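Local coordinates for protein FMN Adenylyltransferase (Candida glabrata, PDB 3FWK) that catalyses transfer of the AMP moiety of ATP to FMN, the adenylylation step that makes FAD, at residues 9-14 and 77-82; 40-45 and 198-203; 117-122 and 274-279; 145-150 and 186-191; 208-213 and 254-259. One frame throughout, in Å; residues are numbered along the deposited sequence.

In the fold
Interactions 1, 2 and 5 touch one another among the helices packed around the Rossmann-like sheet. Leu77 of interaction 1 joins the other two: its CD1 lies 3.4 Å from Trp200 CZ2 of interaction 2, and its CD2 lies 3.7 Å from Phe208 CZ of interaction 5. Trp200 CZ3 also meets Phe208 CB at 3.9 Å, closing the triangle. Interactions 3 and 4 stand apart, interaction 4 with its centre about 37 Å from that of interaction 5, on the far side of the chain's centre. Along the chain, interaction 4 is nested inside the loops closed by interactions 2 and 3. A bound glucose lies about 13 Å from the Ile45 side chain of interaction 2.

Interaction 1: 9-14 and 77-82; sequences DAAELC and LYLSCL
Two helices of the layer packed around the Rossmann-like sheet cross here, 7-23 meeting 69-86 through Ala11, Cys14, Leu79 and Ser80. Their local axes approach to 7.1 Å at a signed angle of -101°, so the two short segments run nearly perpendicular and touch over a buried patch. Small residues make so close a crossing possible: the CA atoms of Ala11 and Leu79 are 4.5 Å apart. The methyl CB of Ala11 sits against the backbone oxygen of Leu79, 3.6 Å away, with the CD2 branch of the leucine farther off. Helix 69-86 follows strand 61-64, the first in the chain and an inner one of the sheet, and its Leu79 turns toward helix 7-23, which precedes that strand. Cys14 CB meets Leu79 CB at 3.8 Å. With SG anti to its own carbonyl carbon (chi1 -74°), the cysteine lays its sulfur alongside the leucine, 3.9 Å from Leu79 CD1. At the other end of the patch, Ser80 presents CB to the carbonyl oxygen of Cys14 at 3.6 Å. That oxygen accepts a hydrogen bond within its own helix, from Thr18 OG1, while Leu7 extends the apolar packing on Leu79.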
# COMPACT_ATOMS: atom_id res chain seq x y z
N ASP A 9 -8.70 16.26 7.24
CA ASP A 9 -9.28 15.25 8.11
C ASP A 9 -8.64 13.90 7.87
O ASP A 9 -8.43 13.13 8.83
CB ASP A 9 -10.80 15.14 7.89
CG ASP A 9 -11.57 16.31 8.47
OD1 ASP A 9 -11.10 17.04 9.36
OD2 ASP A 9 -12.72 16.48 7.99
N ALA A 10 -8.36 13.58 6.61
CA ALA A 10 -7.65 12.32 6.32
C ALA A 10 -6.27 12.30 6.97
O ALA A 10 -5.86 11.28 7.57
CB ALA A 10 -7.55 12.09 4.81
N ALA A 11 -5.54 13.39 6.83
CA ALA A 11 -4.18 13.46 7.40
C ALA A 11 -4.23 13.36 8.93
O ALA A 11 -3.44 12.64 9.54
CB ALA A 11 -3.51 14.74 6.94
N GLU A 12 -5.19 14.04 9.55
CA GLU A 12 -5.31 13.98 11.01
C GLU A 12 -5.67 12.57 11.47
O GLU A 12 -5.14 12.09 12.47
CB GLU A 12 -6.37 14.98 11.47
CG GLU A 12 -6.42 15.02 13.01
CD GLU A 12 -7.23 16.15 13.58
OE1 GLU A 12 -8.05 16.74 12.84
OE2 GLU A 12 -7.04 16.46 14.78
N LEU A 13 -6.60 11.92 10.77
CA LEU A 13 -6.95 10.55 11.07
C LEU A 13 -5.71 9.67 11.03
O LEU A 13 -5.45 8.88 11.92
CB LEU A 13 -7.98 10.02 10.07
CG LEU A 13 -8.17 8.50 10.08
CD1 LEU A 13 -8.68 7.93 11.41
CD2 LEU A 13 -9.06 8.07 8.92
N CYS A 14 -4.92 9.84 9.97
CA CYS A 14 -3.75 8.97 9.80
C CYS A 14 -2.72 9.22 10.89
O CYS A 14 -2.08 8.29 11.40
CB CYS A 14 -3.12 9.19 8.43
SG CYS A 14 -4.17 8.42 7.12
N LEU A 77 1.07 6.46 6.29
CA LEU A 77 2.19 7.07 6.98
C LEU A 77 2.55 8.43 6.42
O LEU A 77 2.96 9.32 7.19
CB LEU A 77 3.39 6.12 6.95
CG LEU A 77 3.16 4.81 7.70
CD1 LEU A 77 4.30 3.85 7.41
CD2 LEU A 77 2.93 4.99 9.24
N TYR A 78 2.45 8.60 5.10
CA TYR A 78 2.74 9.87 4.48
C TYR A 78 1.75 10.94 4.94
O TYR A 78 2.16 12.06 5.31
CB TYR A 78 2.69 9.68 2.96
CG TYR A 78 3.12 10.88 2.16
CD1 TYR A 78 4.46 11.13 1.96
CD2 TYR A 78 2.21 11.78 1.63
CE1 TYR A 78 4.90 12.22 1.25
CE2 TYR A 78 2.63 12.87 0.91
CZ TYR A 78 3.98 13.11 0.75
OH TYR A 78 4.42 14.18 0.04
N LEU A 79 0.46 10.59 4.94
CA LEU A 79 -0.56 11.51 5.46
C LEU A 79 -0.32 11.85 6.93
O LEU A 79 -0.41 13.04 7.32
CB LEU A 79 -1.93 10.90 5.23
CG LEU A 79 -2.47 10.92 3.79
CD1 LEU A 79 -3.68 10.02 3.63
CD2 LEU A 79 -2.84 12.36 3.42
N SER A 80 0.04 10.84 7.73
CA SER A 80 0.34 11.12 9.14
C SER A 80 1.50 12.12 9.25
O SER A 80 1.46 13.05 10.05
CB SER A 80 0.72 9.81 9.81
OG SER A 80 1.20 10.03 11.16
N CYS A 81 2.53 11.94 8.44
CA CYS A 81 3.68 12.82 8.48
C CYS A 81 3.40 14.21 7.99
O CYS A 81 3.99 15.17 8.49
CB CYS A 81 4.87 12.20 7.75
SG CYS A 81 5.57 10.80 8.60
N LEU A 82 2.52 14.36 7.01
CA LEU A 82 2.08 15.72 6.61
C LEU A 82 1.42 16.43 7.77
O LEU A 82 1.70 17.61 8.03
CB LEU A 82 1.10 15.62 5.44
CG LEU A 82 1.66 15.18 4.10
CD1 LEU A 82 0.52 15.01 3.10
CD2 LEU A 82 2.70 16.17 3.58

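Interaction 2: 40-45 and 198-203; sequences NTTKSI and LHWNLA
His199 lies against Thr41 and Thr42, and the next residue, Trp200, takes up Thr42 by a hydrogen bond; together they fix the turn ahead of helix 202-212 to the flank of helix 31-50. The imidazole of His199 is sandwiched. Over one face lies the methyl CG2 of Thr41, a CH-pi contact 3.7 Å from the ring centroid; over the opposite face, toward the rim, is CD1 of Trp200. The CG of His199 stands between the backbone N and carbonyl carbon (chi1 54°), which swings the ring to the helix surface. There CE1 comes edge-on to within 3.3 Å of Thr42 OG1, while NE2 is hydrogen-bonded to the carbonyl oxygen of Ala38. Ile45 CD1 comes near CE1 more loosely, from an oblique direction.

Trp200 brings its indole edge to the same threonine hydroxyl. NE1 donates to Thr42 OG1 over 2.9 Å with an N-H...O angle of 152°, the oxygen lying 17° out of the ring plane. The carbonyl oxygens of Pro196 and Ala38 both lie within bonding distance of this OG1, which can give its one proton to only one of them at a time while the indole N-H fills an acceptor position. Beyond it, the indole packs on Thr35, Ala38 and Ile39 of helix 31-50 and on Val73 and Leu77 of helix 69-86, while the chain carrying it runs from strand 192-194 into helix 202-212.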
# COMPACT_ATOMS: atom_id res chain seq x y z
N ASN A 40 8.83 4.37 13.09
CA ASN A 40 9.74 5.44 13.48
C ASN A 40 10.80 5.74 12.42
O ASN A 40 11.11 6.89 12.17
CB ASN A 40 10.37 5.11 14.84
CG ASN A 40 9.36 5.24 15.97
OD1 ASN A 40 8.44 6.03 15.89
ND2 ASN A 40 9.56 4.44 17.01
N THR A 41 11.33 4.69 11.79
CA THR A 41 12.28 4.93 10.71
C THR A 41 11.62 5.64 9.53
O THR A 41 12.20 6.61 8.99
CB THR A 41 12.91 3.62 10.24
OG1 THR A 41 13.66 3.09 11.33
CG2 THR A 41 13.86 3.81 9.05
N THR A 42 10.42 5.20 9.14
CA THR A 42 9.71 5.88 8.04
C THR A 42 9.45 7.35 8.36
O THR A 42 9.62 8.23 7.51
CB THR A 42 8.42 5.11 7.73
OG1 THR A 42 8.75 3.81 7.24
CG2 THR A 42 7.54 5.88 6.73
N LYS A 43 8.98 7.61 9.58
CA LYS A 43 8.71 9.00 10.00
C LYS A 43 9.96 9.85 9.92
O LYS A 43 9.90 10.98 9.46
CB LYS A 43 8.20 9.04 11.44
CG LYS A 43 6.77 8.61 11.66
CD LYS A 43 6.42 8.94 13.15
CE LYS A 43 4.99 8.73 13.51
NZ LYS A 43 4.68 9.61 14.71
N SER A 44 11.10 9.32 10.35
CA SER A 44 12.31 10.11 10.27
C SER A 44 12.71 10.40 8.82
O SER A 44 13.13 11.52 8.51
CB SER A 44 13.44 9.39 10.99
OG SER A 44 14.59 10.18 10.99
N ILE A 45 12.58 9.42 7.93
CA ILE A 45 12.90 9.64 6.54
C ILE A 45 12.03 10.79 6.01
O ILE A 45 12.53 11.68 5.32
CB ILE A 45 12.70 8.34 5.72
CG1 ILE A 45 13.80 7.32 6.10
CG2 ILE A 45 12.71 8.62 4.23
CD1 ILE A 45 13.47 5.90 5.67
N LEU A 198 11.33 0.87 2.65
CA LEU A 198 12.20 -0.22 2.18
C LEU A 198 12.46 -1.28 3.24
O LEU A 198 12.56 -2.45 2.94
CB LEU A 198 13.57 0.36 1.75
CG LEU A 198 13.52 1.19 0.48
CD1 LEU A 198 14.85 1.94 0.29
CD2 LEU A 198 13.27 0.28 -0.73
N HIS A 199 12.55 -0.83 4.50
CA HIS A 199 12.88 -1.69 5.64
C HIS A 199 11.68 -2.44 6.23
O HIS A 199 11.85 -3.21 7.17
CB HIS A 199 13.51 -0.84 6.75
CG HIS A 199 12.64 0.30 7.13
ND1 HIS A 199 12.52 1.41 6.33
CD2 HIS A 199 11.78 0.47 8.16
CE1 HIS A 199 11.62 2.22 6.87
NE2 HIS A 199 11.16 1.67 7.99
N TRP A 200 10.46 -2.20 5.73
CA TRP A 200 9.30 -2.91 6.22
C TRP A 200 9.32 -4.35 5.74
O TRP A 200 9.72 -4.61 4.60
CB TRP A 200 8.00 -2.22 5.75
CG TRP A 200 7.68 -0.99 6.50
CD1 TRP A 200 8.46 0.14 6.62
CD2 TRP A 200 6.55 -0.79 7.31
NE1 TRP A 200 7.85 1.05 7.45
CE2 TRP A 200 6.67 0.50 7.89
CE3 TRP A 200 5.41 -1.56 7.59
CZ2 TRP A 200 5.72 1.02 8.77
CZ3 TRP A 200 4.45 -1.03 8.49
CH2 TRP A 200 4.61 0.26 9.05
N ASN A 201 8.89 -5.28 6.58
CA ASN A 201 8.66 -6.65 6.21
C ASN A 201 7.16 -6.92 6.04
O ASN A 201 6.32 -6.14 6.51
CB ASN A 201 9.15 -7.60 7.37
CG ASN A 201 10.54 -7.24 7.90
OD1 ASN A 201 11.51 -7.30 7.15
ND2 ASN A 201 10.63 -6.90 9.20
N LEU A 202 6.84 -8.04 5.40
CA LEU A 202 5.45 -8.40 5.13
C LEU A 202 4.64 -8.41 6.43
O LEU A 202 3.52 -7.90 6.46
CB LEU A 202 5.41 -9.76 4.44
CG LEU A 202 4.01 -10.32 4.11
CD1 LEU A 202 3.21 -9.33 3.26
CD2 LEU A 202 4.15 -11.69 3.47
N ALA A 203 5.17 -8.97 7.52
CA ALA A 203 4.41 -9.03 8.75
C ALA A 203 4.10 -7.63 9.29
O ALA A 203 3.04 -7.42 9.91
CB ALA A 203 5.19 -9.83 9.81

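Interaction 3: 117-122 and 274-279; sequences TFKTLE and ADEDLV
With OG1 anti to its carbonyl carbon (chi1 -64°), Thr120 turns its hydroxyl to Asp277, whose carboxylate is set by a chi1 of -71° to face it. The contact joins the first turns of two helices, 119-131 of the Rossmann-like domain and 275-282 near the C-terminus. Asp277 OD2 accepts twice from Thr120: from OG1 at 2.6 Å, through the anti lone pair, and from the backbone N at 3.0 Å, nearly along the C-O axis. In turn, Thr120 OG1 accepts from Ala274 N at 2.9 Å, a fairly straight bond of 163°, so the hydroxyl relays between the two. A carboxylate beside the opening turn of helix 119-131 would probably be stabilised by the helix dipole, and Lys280 forms a salt bridge to OD1. The same OD1 lies at the edge of the Phe118 ring, while Lys119 CB packs across the Glu276 carboxylate. A water accepts from Lys119 N and donates to Glu276 OE1 and, at 2.7 Å, to Asp277 OD1.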
# COMPACT_ATOMS: atom_id res chain seq x y z
N THR A 117 -4.74 -5.25 -15.12
CA THR A 117 -4.95 -5.00 -13.67
C THR A 117 -6.26 -5.65 -13.21
O THR A 117 -7.25 -5.62 -13.94
CB THR A 117 -5.02 -3.49 -13.43
OG1 THR A 117 -3.84 -2.86 -13.96
CG2 THR A 117 -5.14 -3.13 -11.97
N PHE A 118 -6.31 -6.18 -12.01
CA PHE A 118 -7.55 -6.68 -11.44
C PHE A 118 -8.59 -5.56 -11.36
O PHE A 118 -8.31 -4.44 -10.88
CB PHE A 118 -7.34 -7.19 -9.99
CG PHE A 118 -6.79 -8.58 -9.91
CD1 PHE A 118 -7.64 -9.68 -9.91
CD2 PHE A 118 -5.40 -8.78 -9.84
CE1 PHE A 118 -7.15 -10.96 -9.85
CE2 PHE A 118 -4.90 -10.10 -9.77
CZ PHE A 118 -5.77 -11.17 -9.80
N LYS A 119 -9.83 -5.88 -11.73
CA LYS A 119 -10.93 -4.91 -11.62
C LYS A 119 -11.08 -4.43 -10.16
O LYS A 119 -11.34 -3.26 -9.91
CB LYS A 119 -12.23 -5.54 -12.08
CG LYS A 119 -13.40 -4.59 -12.07
CD LYS A 119 -13.18 -3.39 -13.02
CE LYS A 119 -14.48 -2.69 -13.38
NZ LYS A 119 -14.28 -1.93 -14.69
N THR A 120 -10.95 -5.34 -9.19
CA THR A 120 -11.16 -4.95 -7.79
C THR A 120 -10.10 -3.92 -7.40
O THR A 120 -10.37 -3.01 -6.61
CB THR A 120 -11.06 -6.16 -6.87
OG1 THR A 120 -12.10 -7.08 -7.16
CG2 THR A 120 -11.23 -5.74 -5.41
N LEU A 121 -8.86 -4.08 -7.90
CA LEU A 121 -7.83 -3.12 -7.63
C LEU A 121 -8.13 -1.75 -8.28
O LEU A 121 -7.95 -0.72 -7.63
CB LEU A 121 -6.47 -3.67 -8.07
CG LEU A 121 -5.26 -2.92 -7.60
CD1 LEU A 121 -5.21 -2.70 -6.08
CD2 LEU A 121 -4.04 -3.71 -8.03
N GLU A 122 -8.58 -1.73 -9.55
CA GLU A 122 -9.03 -0.47 -10.16
C GLU A 122 -10.08 0.20 -9.30
O GLU A 122 -10.03 1.41 -9.03
CB GLU A 122 -9.58 -0.71 -11.57
CG GLU A 122 -8.60 -1.30 -12.58
CD GLU A 122 -7.60 -0.33 -13.12
OE1 GLU A 122 -7.57 0.86 -12.76
OE2 GLU A 122 -6.83 -0.79 -14.01
N ALA A 274 -14.98 -7.10 -6.98
CA ALA A 274 -15.72 -7.02 -8.21
C ALA A 274 -16.33 -8.38 -8.52
O ALA A 274 -15.72 -9.43 -8.27
CB ALA A 274 -14.75 -6.60 -9.33
N ASP A 275 -17.52 -8.34 -9.14
CA ASP A 275 -18.25 -9.54 -9.56
C ASP A 275 -17.40 -10.50 -10.37
O ASP A 275 -17.49 -11.71 -10.23
CB ASP A 275 -19.47 -9.17 -10.41
CG ASP A 275 -20.57 -8.51 -9.63
OD1 ASP A 275 -21.49 -7.96 -10.28
OD2 ASP A 275 -20.55 -8.53 -8.37
N GLU A 276 -16.59 -9.96 -11.27
CA GLU A 276 -15.78 -10.78 -12.17
C GLU A 276 -14.66 -11.46 -11.40
O GLU A 276 -14.25 -12.60 -11.74
CB GLU A 276 -15.23 -9.95 -13.35
CG GLU A 276 -14.26 -8.83 -12.95
CD GLU A 276 -13.84 -7.91 -14.09
OE1 GLU A 276 -12.71 -8.07 -14.61
OE2 GLU A 276 -14.63 -6.97 -14.40
N ASP A 277 -14.16 -10.81 -10.34
CA ASP A 277 -13.10 -11.41 -9.52
C ASP A 277 -13.66 -12.50 -8.61
O ASP A 277 -13.05 -13.54 -8.41
CB ASP A 277 -12.35 -10.33 -8.73
CG ASP A 277 -11.50 -9.46 -9.64
OD1 ASP A 277 -11.09 -9.94 -10.71
OD2 ASP A 277 -11.22 -8.28 -9.30
N LEU A 278 -14.89 -12.31 -8.09
CA LEU A 278 -15.51 -13.37 -7.31
C LEU A 278 -15.74 -14.62 -8.17
O LEU A 278 -15.50 -15.73 -7.70
CB LEU A 278 -16.82 -12.88 -6.67
CG LEU A 278 -17.52 -13.95 -5.82
CD1 LEU A 278 -16.66 -14.33 -4.56
CD2 LEU A 278 -18.89 -13.49 -5.38
N VAL A 279 -16.16 -14.45 -9.42
CA VAL A 279 -16.36 -15.59 -10.31
C VAL A 279 -15.04 -16.34 -10.48
O VAL A 279 -14.97 -17.55 -10.40
CB VAL A 279 -16.94 -15.12 -11.67
CG1 VAL A 279 -16.94 -16.29 -12.65
CG2 VAL A 279 -18.37 -14.61 -11.49
O HOH W 1 -10.29 -8.44 -12.79

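Interaction 4: 145-150 and 186-191; sequences ETMAEA and ANWPDF
Ala148 CB sits over one face of the Trp188 indole, 3.8 Å from the centroid of the five-membered ring and 26° off its normal, a CH-pi contact. The same methyl touches the backbone oxygen of Asn187 at 3.4 Å, so it fits into the corner formed by the Asn187 carbonyl and the Trp188 ring. Farther out along the indole, Met147 reaches the six-membered ring. Its CG is anti to the backbone N (chi1 -178°), which carries the chain to Trp188 CH2, 3.8 Å from CG. The sulfur follows as an oblique Met-aromatic contact, SD lying 5.0 Å from the ring centroid. Pro189 completes the shell, its CD lying 3.8 Å from the carbonyl oxygen of Ala148.

Met147 and Ala148 sit in the first turn of their helix, whose start is held by a capping box of Thr146 and Glu149. Glu149 N donates to Thr146 OG1 at 3.1 Å, and Thr146 N donates back to Glu149 OE1 at 2.8 Å. Phe151, one turn on, stacks on Trp188 and also meets Pro189. The contact thus fastens helix 147-157 to the connection between the antiparallel edge strand 181-183 and its neighbour 192-194, with Leu155 of the helix packing on Phe191.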
# COMPACT_ATOMS: atom_id res chain seq x y z
N GLU A 145 3.45 0.73 -23.34
CA GLU A 145 4.62 1.53 -22.97
C GLU A 145 5.21 1.00 -21.67
O GLU A 145 4.52 0.35 -20.88
CB GLU A 145 4.22 3.02 -22.86
CG GLU A 145 3.32 3.31 -21.67
CD GLU A 145 2.86 4.75 -21.59
OE1 GLU A 145 3.44 5.62 -22.30
OE2 GLU A 145 1.95 5.06 -20.77
N THR A 146 6.49 1.29 -21.44
CA THR A 146 7.15 0.89 -20.20
C THR A 146 6.81 1.87 -19.07
O THR A 146 6.29 2.98 -19.30
CB THR A 146 8.67 0.92 -20.37
OG1 THR A 146 9.05 2.27 -20.64
CG2 THR A 146 9.10 0.02 -21.54
N MET A 147 7.12 1.48 -17.84
CA MET A 147 6.91 2.36 -16.70
C MET A 147 7.70 3.66 -16.88
O MET A 147 7.18 4.73 -16.59
CB MET A 147 7.33 1.66 -15.43
CG MET A 147 7.10 2.50 -14.20
SD MET A 147 7.26 1.63 -12.66
CE MET A 147 5.57 1.08 -12.49
N ALA A 148 8.95 3.55 -17.34
CA ALA A 148 9.77 4.74 -17.55
C ALA A 148 9.07 5.68 -18.53
O ALA A 148 8.99 6.89 -18.31
CB ALA A 148 11.16 4.35 -18.08
N GLU A 149 8.53 5.10 -19.60
CA GLU A 149 7.84 5.90 -20.63
C GLU A 149 6.58 6.57 -20.06
O GLU A 149 6.29 7.74 -20.33
CB GLU A 149 7.50 5.04 -21.86
CG GLU A 149 8.75 4.68 -22.70
CD GLU A 149 8.51 3.60 -23.72
OE1 GLU A 149 7.59 2.76 -23.61
OE2 GLU A 149 9.31 3.54 -24.68
N ALA A 150 5.82 5.82 -19.26
CA ALA A 150 4.61 6.39 -18.66
C ALA A 150 4.98 7.55 -17.73
O ALA A 150 4.27 8.57 -17.67
CB ALA A 150 3.84 5.30 -17.88
N ALA A 186 18.66 6.36 -15.60
CA ALA A 186 18.94 7.26 -16.72
C ALA A 186 17.82 7.33 -17.76
O ALA A 186 17.70 8.36 -18.44
CB ALA A 186 20.23 6.89 -17.40
N ASN A 187 17.01 6.27 -17.88
CA ASN A 187 15.93 6.25 -18.88
C ASN A 187 14.59 6.68 -18.33
O ASN A 187 13.60 6.56 -19.01
CB ASN A 187 15.85 4.90 -19.57
CG ASN A 187 15.34 3.82 -18.69
OD1 ASN A 187 15.44 3.90 -17.45
ND2 ASN A 187 14.80 2.78 -19.28
N TRP A 188 14.58 7.18 -17.09
CA TRP A 188 13.38 7.79 -16.52
C TRP A 188 13.45 9.31 -16.66
O TRP A 188 14.55 9.85 -16.84
CB TRP A 188 13.36 7.46 -15.03
CG TRP A 188 12.78 6.11 -14.76
CD1 TRP A 188 13.23 4.91 -15.23
CD2 TRP A 188 11.70 5.84 -13.90
NE1 TRP A 188 12.45 3.88 -14.74
CE2 TRP A 188 11.52 4.42 -13.91
CE3 TRP A 188 10.87 6.63 -13.14
CZ2 TRP A 188 10.50 3.79 -13.18
CZ3 TRP A 188 9.84 6.00 -12.40
CH2 TRP A 188 9.69 4.59 -12.42
N PRO A 189 12.33 10.00 -16.45
CA PRO A 189 12.43 11.41 -16.15
C PRO A 189 13.31 11.60 -14.92
O PRO A 189 13.42 10.70 -14.07
CB PRO A 189 10.98 11.81 -15.85
CG PRO A 189 10.32 10.54 -15.43
CD PRO A 189 10.94 9.49 -16.31
N ASP A 190 13.90 12.78 -14.80
CA ASP A 190 14.83 13.07 -13.73
C ASP A 190 14.07 13.51 -12.50
O ASP A 190 13.55 14.62 -12.46
CB ASP A 190 15.73 14.21 -14.25
CG ASP A 190 16.71 14.68 -13.22
OD1 ASP A 190 16.83 14.05 -12.14
OD2 ASP A 190 17.37 15.71 -13.49
N PHE A 191 13.97 12.63 -11.50
CA PHE A 191 13.44 13.02 -10.22
C PHE A 191 14.16 12.23 -9.13
O PHE A 191 14.87 11.26 -9.42
CB PHE A 191 11.88 12.96 -10.16
CG PHE A 191 11.27 11.59 -10.46
CD1 PHE A 191 10.67 11.29 -11.69
CD2 PHE A 191 11.16 10.65 -9.43
CE1 PHE A 191 10.09 10.01 -11.91
CE2 PHE A 191 10.58 9.39 -9.64
CZ PHE A 191 10.05 9.08 -10.89

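Interaction 5: 208-213 and 254-259; sequences FLLYSN and WEIENR
The last turn of helix 202-212 lies against the short helix 253-257 and the residues just after it, the CA atoms of Tyr211 and Arg259 coming within 4.3 Å of each other. Leu210 and Ile256 run side by side, pointing the same way, and their CD1 methyls meet at 4.0 Å. Tyr211 and Trp254 are likewise aligned, CE1 of the tyrosine 4.0 Å from CZ3 of the tryptophan; the carbonyl oxygen of Asn258 is nearer still to CE1, at 3.3 Å. The phenol reaches past the contact to Ser20 of helix 7-23, where its OH is hydrogen-bonded, so Tyr211 links helix 202-212 to another of the helices packed around the Rossmann-like sheet. Where the helix ends, Asn213 adopts positive phi (61°) and turns its side chain toward Arg259. Its OD1 stands 3.1 Å above the centre of the guanidinium, whose plane is 23° from that of the amide; the oxygen therefore lies over a face, and its approach to NE is no hydrogen bond. Asn213 ND2 is bonded instead to the carbonyl oxygen of Tyr260. A water in the guanidinium plane accepts from Arg259 NH1 at 2.8 Å and donates to Leu210 O at 2.9 Å.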
# COMPACT_ATOMS: atom_id res chain seq x y z
N PHE A 208 0.14 -3.32 10.69
CA PHE A 208 -0.27 -1.95 10.66
C PHE A 208 -1.58 -1.79 9.88
O PHE A 208 -2.49 -1.07 10.31
CB PHE A 208 0.84 -1.10 10.08
CG PHE A 208 0.53 0.37 10.15
CD1 PHE A 208 0.60 1.06 11.36
CD2 PHE A 208 0.17 1.09 9.02
CE1 PHE A 208 0.34 2.40 11.44
CE2 PHE A 208 -0.09 2.45 9.08
CZ PHE A 208 -0.03 3.11 10.30
N LEU A 209 -1.67 -2.42 8.73
CA LEU A 209 -2.87 -2.27 7.93
C LEU A 209 -4.11 -2.79 8.64
O LEU A 209 -5.15 -2.15 8.59
CB LEU A 209 -2.70 -2.96 6.59
CG LEU A 209 -3.56 -2.48 5.41
CD1 LEU A 209 -3.51 -0.92 5.25
CD2 LEU A 209 -3.04 -3.14 4.13
N LEU A 210 -3.99 -3.93 9.29
CA LEU A 210 -5.12 -4.48 10.01
C LEU A 210 -5.51 -3.60 11.19
O LEU A 210 -6.71 -3.34 11.41
CB LEU A 210 -4.82 -5.92 10.46
CG LEU A 210 -4.76 -6.94 9.32
CD1 LEU A 210 -4.10 -8.21 9.82
CD2 LEU A 210 -6.17 -7.24 8.76
N TYR A 211 -4.53 -3.12 11.94
CA TYR A 211 -4.83 -2.25 13.06
C TYR A 211 -5.53 -0.97 12.59
O TYR A 211 -6.38 -0.42 13.29
CB TYR A 211 -3.54 -1.89 13.79
CG TYR A 211 -3.82 -0.93 14.93
CD1 TYR A 211 -4.34 -1.40 16.13
CD2 TYR A 211 -3.65 0.45 14.78
CE1 TYR A 211 -4.64 -0.53 17.18
CE2 TYR A 211 -3.95 1.32 15.81
CZ TYR A 211 -4.46 0.81 16.96
OH TYR A 211 -4.78 1.73 17.96
N SER A 212 -5.14 -0.47 11.42
CA SER A 212 -5.63 0.83 10.98
C SER A 212 -7.15 0.87 10.84
O SER A 212 -7.72 1.94 10.95
CB SER A 212 -5.01 1.23 9.63
OG SER A 212 -5.60 0.52 8.53
N ASN A 213 -7.77 -0.27 10.55
CA ASN A 213 -9.20 -0.34 10.29
C ASN A 213 -9.62 0.51 9.09
O ASN A 213 -10.77 0.87 8.99
CB ASN A 213 -9.97 0.08 11.54
CG ASN A 213 -11.40 -0.39 11.55
OD1 ASN A 213 -11.80 -1.31 10.80
ND2 ASN A 213 -12.18 0.18 12.45
N TRP A 254 -4.44 -9.60 17.97
CA TRP A 254 -4.63 -8.41 18.80
C TRP A 254 -5.01 -7.22 17.95
O TRP A 254 -5.93 -6.47 18.29
CB TRP A 254 -3.39 -8.13 19.65
CG TRP A 254 -3.70 -7.12 20.69
CD1 TRP A 254 -4.14 -7.37 21.99
CD2 TRP A 254 -3.66 -5.71 20.55
NE1 TRP A 254 -4.34 -6.19 22.64
CE2 TRP A 254 -4.08 -5.15 21.78
CE3 TRP A 254 -3.33 -4.85 19.47
CZ2 TRP A 254 -4.18 -3.77 21.97
CZ3 TRP A 254 -3.43 -3.50 19.65
CH2 TRP A 254 -3.86 -2.96 20.90
N GLU A 255 -4.29 -7.03 16.85
CA GLU A 255 -4.52 -5.89 15.98
C GLU A 255 -5.93 -5.90 15.45
O GLU A 255 -6.55 -4.83 15.36
CB GLU A 255 -3.54 -5.93 14.80
CG GLU A 255 -2.09 -5.71 15.16
CD GLU A 255 -1.29 -7.00 15.43
OE1 GLU A 255 -1.84 -7.93 16.06
OE2 GLU A 255 -0.12 -7.07 14.98
N ILE A 256 -6.41 -7.06 15.04
CA ILE A 256 -7.76 -7.15 14.46
C ILE A 256 -8.80 -6.91 15.55
O ILE A 256 -9.76 -6.14 15.34
CB ILE A 256 -7.95 -8.54 13.82
CG1 ILE A 256 -7.11 -8.63 12.54
CG2 ILE A 256 -9.42 -8.73 13.45
CD1 ILE A 256 -7.00 -10.01 11.99
N GLU A 257 -8.62 -7.52 16.73
CA GLU A 257 -9.61 -7.42 17.81
C GLU A 257 -9.62 -6.04 18.45
O GLU A 257 -10.61 -5.67 19.11
CB GLU A 257 -9.31 -8.50 18.86
CG GLU A 257 -9.62 -9.92 18.40
CD GLU A 257 -9.23 -11.00 19.42
OE1 GLU A 257 -8.50 -10.68 20.39
OE2 GLU A 257 -9.63 -12.16 19.20
N ASN A 258 -8.54 -5.29 18.34
CA ASN A 258 -8.38 -4.00 19.00
C ASN A 258 -8.09 -2.89 18.00
O ASN A 258 -7.45 -1.87 18.31
CB ASN A 258 -7.26 -4.08 20.02
CG ASN A 258 -7.55 -5.12 21.06
OD1 ASN A 258 -7.16 -6.29 20.97
ND2 ASN A 258 -8.32 -4.72 22.02
N ARG A 259 -8.55 -3.10 16.77
CA ARG A 259 -8.25 -2.15 15.70
C ARG A 259 -8.79 -0.74 15.98
O ARG A 259 -9.71 -0.55 16.81
CB ARG A 259 -8.73 -2.68 14.36
CG ARG A 259 -10.21 -2.80 14.23
CD ARG A 259 -10.53 -3.60 12.99
NE ARG A 259 -11.95 -3.75 12.78
CZ ARG A 259 -12.47 -4.31 11.69
NH1 ARG A 259 -11.70 -4.86 10.76
NH2 ARG A 259 -13.79 -4.35 11.54
O HOH W 2 -8.87 -5.15 10.64